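Local atomic coordinates of dephospho-CoA kinase (Legionella pneumophila subsp. pneumophila, PDB entry 4TTR), a protein that probably catalyses the last step of coenzyme A biosynthesis, the ATP-dependent phosphorylation of the 3'-hydroxyl of dephospho-CoA. Residues 107-110 and 111-114; 128-132 and 133-137; 80-83 and 84-87; 89-92 and 93-96; 205-208 and 209-212. All coordinates share one frame; numbering follows the deposited sequence.

Contact 1: residues 107-110 and 111-114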
loop_
_atom_site.group_PDB
_atom_site.type_symbol
_atom_site.label_atom_id
_atom_site.label_comp_id
_atom_site.label_asym_id
_atom_site.label_seq_id
_atom_site.Cartn_x
_atom_site.Cartn_y
_atom_site.Cartn_z
ATOM N N ARG A 107 -12.744 3.440 4.301
ATOM C CA ARG A 107 -13.459 2.173 4.395
ATOM C C ARG A 107 -14.782 2.219 3.634
ATOM O O ARG A 107 -15.173 1.238 3.007
ATOM C CB ARG A 107 -13.715 1.801 5.857
ATOM C CG ARG A 107 -14.168 0.351 6.044
ATOM C CD ARG A 107 -14.608 0.077 7.475
ATOM N NE ARG A 107 -15.702 0.959 7.884
ATOM C CZ ARG A 107 -16.992 0.628 7.898
ATOM N NH1 ARG A 107 -17.398 -0.585 7.534
ATOM N NH2 ARG A 107 -17.889 1.522 8.288
ATOM N N LYS A 108 -15.470 3.354 3.697
ATOM C CA LYS A 108 -16.737 3.515 2.995
ATOM C C LYS A 108 -16.547 3.426 1.484
ATOM O O LYS A 108 -17.392 2.876 0.777
ATOM C CB LYS A 108 -17.390 4.849 3.358
ATOM C CG LYS A 108 -18.394 4.750 4.493
ATOM C CD LYS A 108 -19.033 6.099 4.772
ATOM C CE LYS A 108 -18.219 6.903 5.771
ATOM N NZ LYS A 108 -18.330 8.371 5.534
ATOM N N LYS A 109 -15.439 3.975 0.995
ATOM C CA LYS A 109 -15.130 3.931 -0.429
ATOM C C LYS A 109 -14.758 2.514 -0.860
ATOM O O LYS A 109 -15.148 2.068 -1.939
ATOM C CB LYS A 109 -13.993 4.898 -0.766
ATOM C CG LYS A 109 -14.350 5.952 -1.802
ATOM C CD LYS A 109 -15.570 6.763 -1.376
ATOM C CE LYS A 109 -15.330 8.254 -1.533
ATOM N NZ LYS A 109 -16.529 9.069 -1.178
ATOM N N ILE A 110 -14.002 1.814 -0.017
ATOM C CA ILE A 110 -13.620 0.435 -0.300
ATOM C C ILE A 110 -14.874 -0.422 -0.435
ATOM O O ILE A 110 -14.998 -1.218 -1.366
ATOM C CB ILE A 110 -12.693 -0.140 0.804
ATOM C CG1 ILE A 110 -11.321 0.532 0.732
ATOM C CG2 ILE A 110 -12.530 -1.652 0.652
ATOM C CD1 ILE A 110 -10.390 0.184 1.878
ATOM N N GLU A 111 -15.809 -0.243 0.489
ATOM C CA GLU A 111 -17.037 -1.026 0.491
ATOM C C GLU A 111 -17.880 -0.786 -0.764
ATOM O O GLU A 111 -18.490 -1.719 -1.289
ATOM C CB GLU A 111 -17.844 -0.721 1.752
ATOM C CG GLU A 111 -17.490 -1.648 2.909
ATOM C CD GLU A 111 -17.808 -1.068 4.277
ATOM O OE1 GLU A 111 -18.215 0.111 4.358
ATOM O OE2 GLU A 111 -17.645 -1.800 5.277
ATOM N N GLU A 112 -17.901 0.451 -1.253
ATOM C CA GLU A 112 -18.599 0.763 -2.500
ATOM C C GLU A 112 -18.017 -0.030 -3.662
ATOM O O GLU A 112 -18.754 -0.585 -4.477
ATOM C CB GLU A 112 -18.519 2.259 -2.817
ATOM C CG GLU A 112 -19.455 3.121 -1.993
ATOM C CD GLU A 112 -19.206 4.607 -2.187
ATOM O OE1 GLU A 112 -18.674 5.001 -3.249
ATOM O OE2 GLU A 112 -19.543 5.383 -1.271
ATOM N N GLN A 113 -16.693 -0.073 -3.739
ATOM C CA GLN A 113 -16.023 -0.764 -4.830
ATOM C C GLN A 113 -16.152 -2.278 -4.704
ATOM O O GLN A 113 -16.168 -2.984 -5.708
ATOM C CB GLN A 113 -14.553 -0.362 -4.882
ATOM C CG GLN A 113 -14.352 1.112 -5.178
ATOM C CD GLN A 113 -12.907 1.461 -5.495
ATOM O OE1 GLN A 113 -12.175 0.662 -6.080
ATOM N NE2 GLN A 113 -12.494 2.663 -5.110
ATOM N N LEU A 114 -16.250 -2.774 -3.475
ATOM C CA LEU A 114 -16.460 -4.201 -3.253
ATOM C C LEU A 114 -17.852 -4.637 -3.691
ATOM O O LEU A 114 -18.019 -5.731 -4.225
ATOM C CB LEU A 114 -16.259 -4.559 -1.779
ATOM C CG LEU A 114 -14.823 -4.608 -1.255
ATOM C CD1 LEU A 114 -14.834 -4.902 0.237
ATOM C CD2 LEU A 114 -13.985 -5.642 -1.991
#
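R107, K108, K109 and I110 each offer a carbonyl oxygen to the amide four residues on, in E111, E112, Q113 and L114, giving two continuous turns of α-helix; the L114 N to I110 O bond is 2.9 Å long. The charged side of these turns is carried by R107 and E111, an i to i+4 salt bridge. R107 starts out anti to its backbone nitrogen (chi1 -167°) and then folds at chi3, which brings the guanidinium to the E111 carboxylate. NH1 of R107 meets OE2 of E111 at 2.6 Å. The two flat groups stand almost perpendicular, 86° apart, and OE1 of E111 sits over one face of the guanidinium. One terminal nitrogen therefore does the gripping, without a two-pronged pairing. CD of K109 comes within 4.0 Å of OE1 of E112, while their charged ends stay apart. On the inner side I110 lies alongside L114, its CG2 4.0 Å from CD1 of L114. I110 and L114 both pack on I44 of strand 42-45, and I110 reaches Y135 and Y137. The pattern is that of an amphipathic helix, 92-115, laid against the edge strand of a parallel P-loop kinase sheet.

Contact 2: residues 128-132 and 133-137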
loop_
_atom_site.group_PDB
_atom_site.type_symbol
_atom_site.label_atom_id
_atom_site.label_comp_id
_atom_site.label_asym_id
_atom_site.label_seq_id
_atom_site.Cartn_x
_atom_site.Cartn_y
_atom_site.Cartn_z
ATOM N N LEU A 128 2.011 -1.024 4.491
ATOM C CA LEU A 128 2.819 -2.093 5.076
ATOM C C LEU A 128 2.401 -2.424 6.509
ATOM O O LEU A 128 2.199 -3.592 6.854
ATOM C CB LEU A 128 4.298 -1.695 5.040
ATOM C CG LEU A 128 5.305 -2.620 5.728
ATOM C CD1 LEU A 128 5.353 -3.980 5.048
ATOM C CD2 LEU A 128 6.680 -1.969 5.739
ATOM N N LEU A 129 2.277 -1.387 7.333
ATOM C CA LEU A 129 1.902 -1.541 8.736
ATOM C C LEU A 129 0.418 -1.258 8.943
ATOM O O LEU A 129 0.042 -0.479 9.819
ATOM C CB LEU A 129 2.733 -0.604 9.613
ATOM C CG LEU A 129 4.248 -0.766 9.526
ATOM C CD1 LEU A 129 4.921 0.415 10.200
ATOM C CD2 LEU A 129 4.689 -2.074 10.163
ATOM N N PHE A 130 -0.422 -1.895 8.135
ATOM C CA PHE A 130 -1.855 -1.661 8.202
ATOM C C PHE A 130 -2.432 -2.172 9.520
ATOM O O PHE A 130 -2.011 -3.205 10.042
ATOM C CB PHE A 130 -2.568 -2.325 7.020
ATOM C CG PHE A 130 -2.552 -3.829 7.059
ATOM C CD1 PHE A 130 -1.462 -4.539 6.585
ATOM C CD2 PHE A 130 -3.637 -4.532 7.558
ATOM C CE1 PHE A 130 -1.450 -5.919 6.617
ATOM C CE2 PHE A 130 -3.630 -5.914 7.590
ATOM C CZ PHE A 130 -2.537 -6.607 7.121
ATOM N N ASN A 131 -3.391 -1.425 10.059
ATOM C CA ASN A 131 -4.107 -1.845 11.252
ATOM C C ASN A 131 -5.057 -2.979 10.896
ATOM O O ASN A 131 -5.968 -2.805 10.084
ATOM C CB ASN A 131 -4.879 -0.669 11.862
ATOM C CG ASN A 131 -5.463 -0.992 13.228
ATOM O OD1 ASN A 131 -5.612 -2.155 13.599
ATOM N ND2 ASN A 131 -5.798 0.047 13.983
ATOM N N LYS A 132 -4.840 -4.139 11.507
ATOM C CA LYS A 132 -5.633 -5.323 11.191
ATOM C C LYS A 132 -7.085 -5.102 11.590
ATOM O O LYS A 132 -8.001 -5.548 10.903
ATOM C CB LYS A 132 -5.085 -6.565 11.900
ATOM C CG LYS A 132 -3.593 -6.535 12.181
ATOM C CD LYS A 132 -3.068 -7.915 12.517
ATOM C CE LYS A 132 -2.208 -8.453 11.390
ATOM N NZ LYS A 132 -1.900 -9.897 11.563
ATOM N N HIS A 133 -7.288 -4.405 12.706
ATOM C CA HIS A 133 -8.630 -4.118 13.201
ATOM C C HIS A 133 -9.425 -3.299 12.192
ATOM O O HIS A 133 -10.653 -3.267 12.241
ATOM C CB HIS A 133 -8.563 -3.376 14.540
ATOM C CG HIS A 133 -8.031 -4.206 15.668
ATOM N ND1 HIS A 133 -7.385 -5.408 15.470
ATOM C CD2 HIS A 133 -8.056 -4.010 17.008
ATOM C CE1 HIS A 133 -7.032 -5.913 16.638
ATOM N NE2 HIS A 133 -7.427 -5.084 17.588
ATOM N N HIS A 134 -8.719 -2.635 11.282
ATOM C CA HIS A 134 -9.360 -1.844 10.239
ATOM C C HIS A 134 -9.550 -2.662 8.959
ATOM O O HIS A 134 -10.336 -2.282 8.084
ATOM C CB HIS A 134 -8.539 -0.582 9.957
ATOM C CG HIS A 134 -8.572 0.417 11.074
ATOM N ND1 HIS A 134 -8.020 1.676 10.968
ATOM C CD2 HIS A 134 -9.095 0.339 12.320
ATOM C CE1 HIS A 134 -8.206 2.332 12.101
ATOM N NE2 HIS A 134 -8.853 1.543 12.938
ATOM N N TYR A 135 -8.839 -3.786 8.865
ATOM C CA TYR A 135 -8.978 -4.711 7.739
ATOM C C TYR A 135 -9.171 -6.155 8.207
ATOM O O TYR A 135 -8.408 -7.042 7.823
ATOM C CB TYR A 135 -7.752 -4.625 6.828
ATOM C CG TYR A 135 -7.578 -3.272 6.183
ATOM C CD1 TYR A 135 -8.356 -2.898 5.097
ATOM C CD2 TYR A 135 -6.637 -2.368 6.660
ATOM C CE1 TYR A 135 -8.208 -1.663 4.503
ATOM C CE2 TYR A 135 -6.479 -1.128 6.070
ATOM C CZ TYR A 135 -7.268 -0.781 4.991
ATOM O OH TYR A 135 -7.120 0.450 4.398
ATOM N N PRO A 136 -10.200 -6.395 9.036
ATOM C CA PRO A 136 -10.470 -7.729 9.578
ATOM C C PRO A 136 -11.122 -8.672 8.567
ATOM O O PRO A 136 -11.278 -9.858 8.854
ATOM C CB PRO A 136 -11.427 -7.440 10.734
ATOM C CG PRO A 136 -12.177 -6.238 10.279
ATOM C CD PRO A 136 -11.183 -5.406 9.514
ATOM N N TYR A 137 -11.487 -8.145 7.403
ATOM C CA TYR A 137 -12.257 -8.902 6.420
ATOM C C TYR A 137 -11.396 -9.558 5.338
ATOM O O TYR A 137 -11.916 -10.250 4.464
ATOM C CB TYR A 137 -13.298 -7.991 5.759
ATOM C CG TYR A 137 -12.755 -6.669 5.252
ATOM C CD1 TYR A 137 -12.794 -5.532 6.048
ATOM C CD2 TYR A 137 -12.217 -6.559 3.978
ATOM C CE1 TYR A 137 -12.308 -4.322 5.590
ATOM C CE2 TYR A 137 -11.728 -5.353 3.512
ATOM C CZ TYR A 137 -11.775 -4.240 4.321
ATOM O OH TYR A 137 -11.289 -3.042 3.861
#
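N131 lays its side-chain amide over the imidazole of H134, three residues on. With CG of N131 anti to the backbone nitrogen (chi1 -171°), the amide plane comes within 21° of the ring plane, and ND2 rests 3.5 Å above one face, displaced toward the rim. CB of N131 adds a CH-pi contact over the face, 4.2 Å from the ring centroid of H134. The other end of the same amide turns to the backbone: OD1 of N131 accepts from H133 N at 2.9 Å, an Asx turn leading into the short 3-10 segment in the loop between strands 122-125 and 140-145. Main-chain bonds tighten the turn, H134 N to N131 O at 3.0 Å and Y135 N to K132 O at 2.8 Å. F130 has CG between its backbone N and carbonyl carbon (chi1 68°), and from there CD2 of F130 meets CD2 of Y135 at 3.8 Å. F130 also makes a cation-pi contact with R179. H134 is pinned further by a hydrogen bond from ND1 to E99 and by stacking with H103. With a carboxylate at ND1 and an amide over one face, the imidazole has its orientation fixed, and E99 would be expected to stabilise a positive charge on it.

Contact 3: residues 80-83 and 84-87. With PO4 (phosphate ion), chain C.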
loop_
_atom_site.group_PDB
_atom_site.type_symbol
_atom_site.label_atom_id
_atom_site.label_comp_id
_atom_site.label_asym_id
_atom_site.label_seq_id
_atom_site.Cartn_x
_atom_site.Cartn_y
_atom_site.Cartn_z
ATOM N N ASP A 80 1.188 19.151 0.715
ATOM C CA ASP A 80 2.572 18.745 0.518
ATOM C C ASP A 80 2.716 17.293 0.955
ATOM O O ASP A 80 3.069 17.008 2.102
ATOM C CB ASP A 80 3.523 19.650 1.306
ATOM C CG ASP A 80 4.984 19.394 0.979
ATOM O OD1 ASP A 80 5.306 18.319 0.428
ATOM O OD2 ASP A 80 5.816 20.274 1.278
ATOM N N ARG A 81 2.447 16.378 0.032
ATOM C CA ARG A 81 2.368 14.961 0.359
ATOM C C ARG A 81 3.732 14.359 0.673
ATOM O O ARG A 81 3.830 13.438 1.483
ATOM C CB ARG A 81 1.702 14.203 -0.787
ATOM C CG ARG A 81 0.241 14.578 -0.947
ATOM C CD ARG A 81 -0.451 13.766 -2.022
ATOM N NE ARG A 81 -1.775 14.305 -2.330
ATOM C CZ ARG A 81 -2.836 14.189 -1.537
ATOM N NH1 ARG A 81 -2.742 13.560 -0.374
ATOM N NH2 ARG A 81 -3.997 14.711 -1.908
ATOM N N LYS A 82 4.779 14.878 0.039
ATOM C CA LYS A 82 6.143 14.455 0.347
ATOM C C LYS A 82 6.442 14.770 1.807
ATOM O O LYS A 82 6.933 13.921 2.548
ATOM C CB LYS A 82 7.155 15.152 -0.569
ATOM C CG LYS A 82 8.253 14.242 -1.114
ATOM C CD LYS A 82 9.250 13.821 -0.040
ATOM C CE LYS A 82 10.490 14.707 -0.039
ATOM N NZ LYS A 82 11.477 14.289 0.999
ATOM N N ARG A 83 6.119 15.995 2.215
ATOM C CA ARG A 83 6.371 16.432 3.581
ATOM C C ARG A 83 5.570 15.604 4.574
ATOM O O ARG A 83 6.089 15.193 5.612
ATOM C CB ARG A 83 6.035 17.914 3.745
ATOM C CG ARG A 83 6.232 18.418 5.159
ATOM C CD ARG A 83 6.204 19.933 5.226
ATOM N NE ARG A 83 6.460 20.418 6.582
ATOM C CZ ARG A 83 7.670 20.634 7.092
ATOM N NH1 ARG A 83 8.762 20.410 6.369
ATOM N NH2 ARG A 83 7.790 21.072 8.335
ATOM N N ILE A 84 4.304 15.362 4.256
ATOM C CA ILE A 84 3.449 14.576 5.134
ATOM C C ILE A 84 4.020 13.165 5.296
ATOM O O ILE A 84 4.082 12.651 6.411
ATOM C CB ILE A 84 2.000 14.526 4.608
ATOM C CG1 ILE A 84 1.354 15.898 4.804
ATOM C CG2 ILE A 84 1.183 13.462 5.341
ATOM C CD1 ILE A 84 -0.010 16.075 4.158
ATOM N N ARG A 85 4.463 12.555 4.200
ATOM C CA ARG A 85 5.070 11.225 4.273
ATOM C C ARG A 85 6.291 11.218 5.190
ATOM O O ARG A 85 6.467 10.296 5.986
ATOM C CB ARG A 85 5.468 10.730 2.881
ATOM C CG ARG A 85 4.354 9.993 2.161
ATOM C CD ARG A 85 4.804 9.436 0.815
ATOM N NE ARG A 85 4.357 10.273 -0.301
ATOM C CZ ARG A 85 5.154 10.862 -1.192
ATOM N NH1 ARG A 85 6.477 10.724 -1.136
ATOM N NH2 ARG A 85 4.619 11.597 -2.158
ATOM N N ASP A 86 7.125 12.246 5.077
ATOM C CA ASP A 86 8.291 12.382 5.947
ATOM C C ASP A 86 7.871 12.443 7.411
ATOM O O ASP A 86 8.512 11.844 8.272
ATOM C CB ASP A 86 9.099 13.635 5.592
ATOM C CG ASP A 86 9.730 13.557 4.212
ATOM O OD1 ASP A 86 9.786 12.449 3.641
ATOM O OD2 ASP A 86 10.175 14.606 3.700
ATOM N N ILE A 87 6.791 13.169 7.690
ATOM C CA ILE A 87 6.300 13.307 9.055
ATOM C C ILE A 87 5.748 11.978 9.557
ATOM O O ILE A 87 6.071 11.538 10.661
ATOM C CB ILE A 87 5.209 14.406 9.158
ATOM C CG1 ILE A 87 5.828 15.784 8.910
ATOM C CG2 ILE A 87 4.532 14.378 10.532
ATOM C CD1 ILE A 87 4.824 16.930 8.832
HETATM P P PO4 C . -1.734 11.179 2.000
HETATM O O1 PO4 C . -1.256 12.574 2.324
HETATM O O2 PO4 C . -1.021 10.179 2.879
HETATM O O3 PO4 C . -1.441 10.877 0.550
HETATM O O4 PO4 C . -3.222 11.085 2.240
#
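The guanidinium of R85 lies flat against the backbone of the preceding turn: over one face it has O of R81, 3.6 Å above the plane and offset toward the rim, and CA of K82 beside it at 3.9 Å. A bend at chi3 (-101°) folds the arginine back this way, and NH1 of R85 comes to CG of K82, whose side chain it meets at about a right angle. The guanidinium of R81 is turned obliquely to a phosphate ion, probably from the crystallisation liquor. NH1 of R81 is hydrogen-bonded chiefly to T54 OG1 and makes a weak bond to O3 of PO4, 3.1 Å long; CG2 of I84 flanks the same ion. These arginines belong to the first turns of helix 81-90, with D80 as its N-cap. OD1 of D80 takes the amide of R83 at 3.0 Å, met from above the carboxylate plane, and the backbone oxygen of D80 receives I84 N at the same length. Farther along the solvent side, K82 curls through bends at chi2 and chi3 until NZ of K82 reaches OD2 of D86 at 3.0 Å, using the syn lone pair of that oxygen. This i to i+4 salt bridge spans one turn on the exposed side. Away from it I84 is buried, packing on I64 of helix 59-68 and on V72 and L79, while I87 rests on F68 and brings CG1 to 3.4 Å from O of R83.

Contact 4: residues 89-92 and 93-96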
loop_
_atom_site.group_PDB
_atom_site.type_symbol
_atom_site.label_atom_id
_atom_site.label_comp_id
_atom_site.label_asym_id
_atom_site.label_seq_id
_atom_site.Cartn_x
_atom_site.Cartn_y
_atom_site.Cartn_z
ATOM N N PHE A 89 6.366 8.957 8.532
ATOM C CA PHE A 89 7.383 7.917 8.638
ATOM C C PHE A 89 8.217 8.047 9.911
ATOM O O PHE A 89 8.610 7.046 10.501
ATOM C CB PHE A 89 8.298 7.953 7.414
ATOM C CG PHE A 89 9.471 7.019 7.507
ATOM C CD1 PHE A 89 10.717 7.486 7.893
ATOM C CD2 PHE A 89 9.325 5.674 7.216
ATOM C CE1 PHE A 89 11.795 6.628 7.982
ATOM C CE2 PHE A 89 10.398 4.811 7.304
ATOM C CZ PHE A 89 11.637 5.289 7.686
ATOM N N SER A 90 8.475 9.282 10.331
ATOM C CA SER A 90 9.377 9.538 11.451
ATOM C C SER A 90 8.640 9.704 12.781
ATOM O O SER A 90 9.249 9.590 13.843
ATOM C CB SER A 90 10.218 10.785 11.166
ATOM O OG SER A 90 9.399 11.917 10.930
ATOM N N ASN A 91 7.337 9.963 12.715
ATOM C CA ASN A 91 6.524 10.209 13.906
ATOM C C ASN A 91 5.331 9.247 13.949
ATOM O O ASN A 91 4.327 9.451 13.265
ATOM C CB ASN A 91 6.051 11.669 13.926
ATOM C CG ASN A 91 5.577 12.119 15.296
ATOM O OD1 ASN A 91 5.006 11.342 16.060
ATOM N ND2 ASN A 91 5.811 13.390 15.611
ATOM N N SER A 92 5.452 8.198 14.757
ATOM C CA SER A 92 4.469 7.119 14.772
ATOM C C SER A 92 3.116 7.580 15.312
ATOM O O SER A 92 2.069 7.100 14.872
ATOM C CB SER A 92 4.983 5.940 15.604
ATOM O OG SER A 92 4.824 6.184 16.990
ATOM N N ASN A 93 3.137 8.501 16.271
ATOM C CA ASN A 93 1.898 9.029 16.828
ATOM C C ASN A 93 1.109 9.786 15.771
ATOM O O ASN A 93 -0.116 9.847 15.827
ATOM C CB ASN A 93 2.178 9.945 18.021
ATOM C CG ASN A 93 2.625 9.182 19.255
ATOM O OD1 ASN A 93 2.554 7.954 19.303
ATOM N ND2 ASN A 93 3.073 9.914 20.268
ATOM N N GLU A 94 1.821 10.365 14.810
ATOM C CA GLU A 94 1.182 11.117 13.743
ATOM C C GLU A 94 0.707 10.181 12.644
ATOM O O GLU A 94 -0.294 10.453 11.981
ATOM C CB GLU A 94 2.138 12.167 13.173
ATOM C CG GLU A 94 2.594 13.200 14.187
ATOM C CD GLU A 94 1.485 14.138 14.633
ATOM O OE1 GLU A 94 1.776 15.073 15.407
ATOM O OE2 GLU A 94 0.324 13.951 14.215
ATOM N N ARG A 95 1.426 9.082 12.448
ATOM C CA ARG A 95 0.973 8.058 11.518
ATOM C C ARG A 95 -0.366 7.519 11.979
ATOM O O ARG A 95 -1.298 7.380 11.188
ATOM C CB ARG A 95 1.984 6.916 11.399
ATOM C CG ARG A 95 1.438 5.737 10.614
ATOM C CD ARG A 95 2.531 4.883 10.022
ATOM N NE ARG A 95 3.449 4.396 11.043
ATOM C CZ ARG A 95 3.172 3.410 11.889
ATOM N NH1 ARG A 95 1.992 2.804 11.850
ATOM N NH2 ARG A 95 4.077 3.036 12.784
ATOM N N LEU A 96 -0.459 7.229 13.271
ATOM C CA LEU A 96 -1.678 6.681 13.840
ATOM C C LEU A 96 -2.805 7.706 13.804
ATOM O O LEU A 96 -3.954 7.356 13.527
ATOM C CB LEU A 96 -1.429 6.207 15.272
ATOM C CG LEU A 96 -0.649 4.889 15.362
ATOM C CD1 LEU A 96 -0.138 4.647 16.772
ATOM C CD2 LEU A 96 -1.506 3.715 14.908
#
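N91 and E94 press together where one helix stops and the next starts. Followed outward, N91 first puts CB 3.8 Å from CG of E94. Its amide carbon comes closer still, CG of N91 to CG of E94 being 3.4 Å, and this is the middle of the contact. At the tip the branches part: ND2 of N91 is 3.5 Å from CG of E94, while OD1 of N91 lies 3.4 Å from N of N93 and 3.6 Å from N of E94. The asparagine gets there with CG anti to the backbone N (chi1 -162°). E94 is bent at chi2 (-69°), and its carboxylate plane stands 73° from the asparagine amide. OE2 of E94 is bound by NE2 of H67. The backbone oxygen of N91 takes R95 N at 3.0 Å and, more weakly, E94 N, and S92 O receives L96 N. Over S92 the guanidinium of R95 approaches obliquely, bringing NH2 to CB of S92 at 4.1 Å, and R95 also touches L129. Such an arrangement is that of a helix-to-helix junction with one linking residue: N91 is the residue that leaves helix 81-90 and also occupies the N-cap position of helix 92-115.

Contact 5: residues 205-208 and 209-212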
loop_
_atom_site.group_PDB
_atom_site.type_symbol
_atom_site.label_atom_id
_atom_site.label_comp_id
_atom_site.label_asym_id
_atom_site.label_seq_id
_atom_site.Cartn_x
_atom_site.Cartn_y
_atom_site.Cartn_z
ATOM N N GLN A 205 -3.628 -17.934 -9.721
ATOM C CA GLN A 205 -4.249 -19.252 -9.806
ATOM C C GLN A 205 -4.531 -19.813 -8.412
ATOM O O GLN A 205 -5.514 -20.520 -8.209
ATOM C CB GLN A 205 -3.361 -20.220 -10.595
ATOM C CG GLN A 205 -3.147 -19.826 -12.051
ATOM C CD GLN A 205 -4.444 -19.762 -12.844
ATOM O OE1 GLN A 205 -5.381 -20.517 -12.589
ATOM N NE2 GLN A 205 -4.501 -18.852 -13.811
ATOM N N LYS A 206 -3.670 -19.495 -7.451
ATOM C CA LYS A 206 -3.886 -19.914 -6.072
ATOM C C LYS A 206 -5.129 -19.248 -5.479
ATOM O O LYS A 206 -5.943 -19.904 -4.836
ATOM C CB LYS A 206 -2.660 -19.587 -5.224
ATOM C CG LYS A 206 -2.687 -20.160 -3.820
ATOM C CD LYS A 206 -1.551 -19.582 -2.987
ATOM C CE LYS A 206 -1.276 -20.423 -1.756
ATOM N NZ LYS A 206 -0.133 -19.892 -0.970
ATOM N N TYR A 207 -5.272 -17.944 -5.700
ATOM C CA TYR A 207 -6.406 -17.195 -5.160
ATOM C C TYR A 207 -7.724 -17.609 -5.816
ATOM O O TYR A 207 -8.750 -17.707 -5.142
ATOM C CB TYR A 207 -6.189 -15.688 -5.338
ATOM C CG TYR A 207 -5.022 -15.126 -4.554
ATOM C CD1 TYR A 207 -4.727 -15.585 -3.279
ATOM C CD2 TYR A 207 -4.218 -14.132 -5.091
ATOM C CE1 TYR A 207 -3.665 -15.069 -2.563
ATOM C CE2 TYR A 207 -3.152 -13.612 -4.384
ATOM C CZ TYR A 207 -2.881 -14.083 -3.120
ATOM O OH TYR A 207 -1.817 -13.566 -2.413
ATOM N N LEU A 208 -7.700 -17.838 -7.127
ATOM C CA LEU A 208 -8.866 -18.366 -7.830
ATOM C C LEU A 208 -9.315 -19.688 -7.214
ATOM O O LEU A 208 -10.500 -19.898 -6.971
ATOM C CB LEU A 208 -8.562 -18.578 -9.316
ATOM C CG LEU A 208 -8.467 -17.356 -10.233
ATOM C CD1 LEU A 208 -8.155 -17.810 -11.649
ATOM C CD2 LEU A 208 -9.748 -16.531 -10.211
ATOM N N ARG A 209 -8.353 -20.570 -6.969
ATOM C CA ARG A 209 -8.641 -21.886 -6.414
ATOM C C ARG A 209 -9.273 -21.771 -5.029
ATOM O O ARG A 209 -10.306 -22.377 -4.760
ATOM C CB ARG A 209 -7.361 -22.725 -6.345
ATOM C CG ARG A 209 -7.589 -24.185 -5.988
ATOM C CD ARG A 209 -6.282 -24.952 -5.854
ATOM N NE ARG A 209 -5.527 -24.560 -4.668
ATOM C CZ ARG A 209 -5.858 -24.893 -3.424
ATOM N NH1 ARG A 209 -6.943 -25.621 -3.189
ATOM N NH2 ARG A 209 -5.108 -24.491 -2.409
ATOM N N GLU A 210 -8.654 -20.982 -4.159
ATOM C CA GLU A 210 -9.121 -20.851 -2.783
ATOM C C GLU A 210 -10.433 -20.074 -2.665
ATOM O O GLU A 210 -11.253 -20.374 -1.801
ATOM C CB GLU A 210 -8.035 -20.195 -1.930
ATOM C CG GLU A 210 -7.022 -21.198 -1.386
ATOM C CD GLU A 210 -5.731 -20.555 -0.912
ATOM O OE1 GLU A 210 -5.529 -19.350 -1.172
ATOM O OE2 GLU A 210 -4.913 -21.260 -0.280
ATOM N N ALA A 211 -10.643 -19.084 -3.527
ATOM C CA ALA A 211 -11.909 -18.352 -3.533
ATOM C C ALA A 211 -13.051 -19.250 -4.006
ATOM O O ALA A 211 -14.200 -19.071 -3.610
ATOM C CB ALA A 211 -11.812 -17.115 -4.416
ATOM N N LYS A 212 -12.730 -20.214 -4.859
ATOM C CA LYS A 212 -13.740 -21.108 -5.410
ATOM C C LYS A 212 -14.315 -22.045 -4.348
ATOM O O LYS A 212 -15.503 -22.362 -4.376
ATOM C CB LYS A 212 -13.149 -21.923 -6.562
ATOM C CG LYS A 212 -14.104 -22.955 -7.150
ATOM C CD LYS A 212 -13.465 -23.734 -8.292
ATOM C CE LYS A 212 -13.013 -22.822 -9.424
ATOM N NZ LYS A 212 -12.699 -23.585 -10.662
#
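A211 closes up against the backbone of Y207 in the tightly packed part of this turn of helix 192-213, CB of A211 being 3.2 Å from O of Y207. The A211 N to Y207 O bond, 2.8 Å long, ties the same two residues. Y207 is buried, edge-to-face with Y121, and L208 packs on P120 and Y121. Alongside, K206 and E210 run next to each other in the same direction. CG of K206 is 4.0 Å from OE1 of E210, and CE of K206 stands equally far from OE2, so the lysine methylenes run along the carboxylate while NZ travels on to a salt bridge with D185. The extended chain that takes it there begins with CG anti to the backbone nitrogen (chi1 -171°). OE1 of E210 also faces the ring of Y207 at its edge, near the ring plane, 4.4 Å from CD1. The outer side is much looser. Q205, R209 and K212 are exposed, and the side-chain contacts of R209 and K212 across the turn are chiefly CB atoms against carbonyls, such as CB of R209 at 3.4 Å from O of Q205. OE1 of E210 is buried here without a polar partner, and OE2 has a long, weak ion pair with K140; burial of OE1 may disfavour the charge, while the lysines K140 and K206 nearby may partly offset this.

Along the chain the order is contact 3, contact 4, contact 1, contact 2, contact 5. Contacts 3 and 4 share helix 81-90, their centres 11 Å apart, and touch where I87 meets E94. Contact 4 opens helix 92-115 and contact 1 lies near its far end, with centres 25 Å apart. The loop of contact 2, between strands 122-125 and 140-145, packs against that helix near its start and again in its later part, touching contacts 4 and 1, whose centres are 16 and 15 Å away. Contact 5, on C-terminal helix 192-213, sits on the opposite side of the chain's centre from contacts 3 and 4. Together they trace helices and a loop surrounding the five-stranded parallel sheet that carries the predicted ATP-binding P-loop.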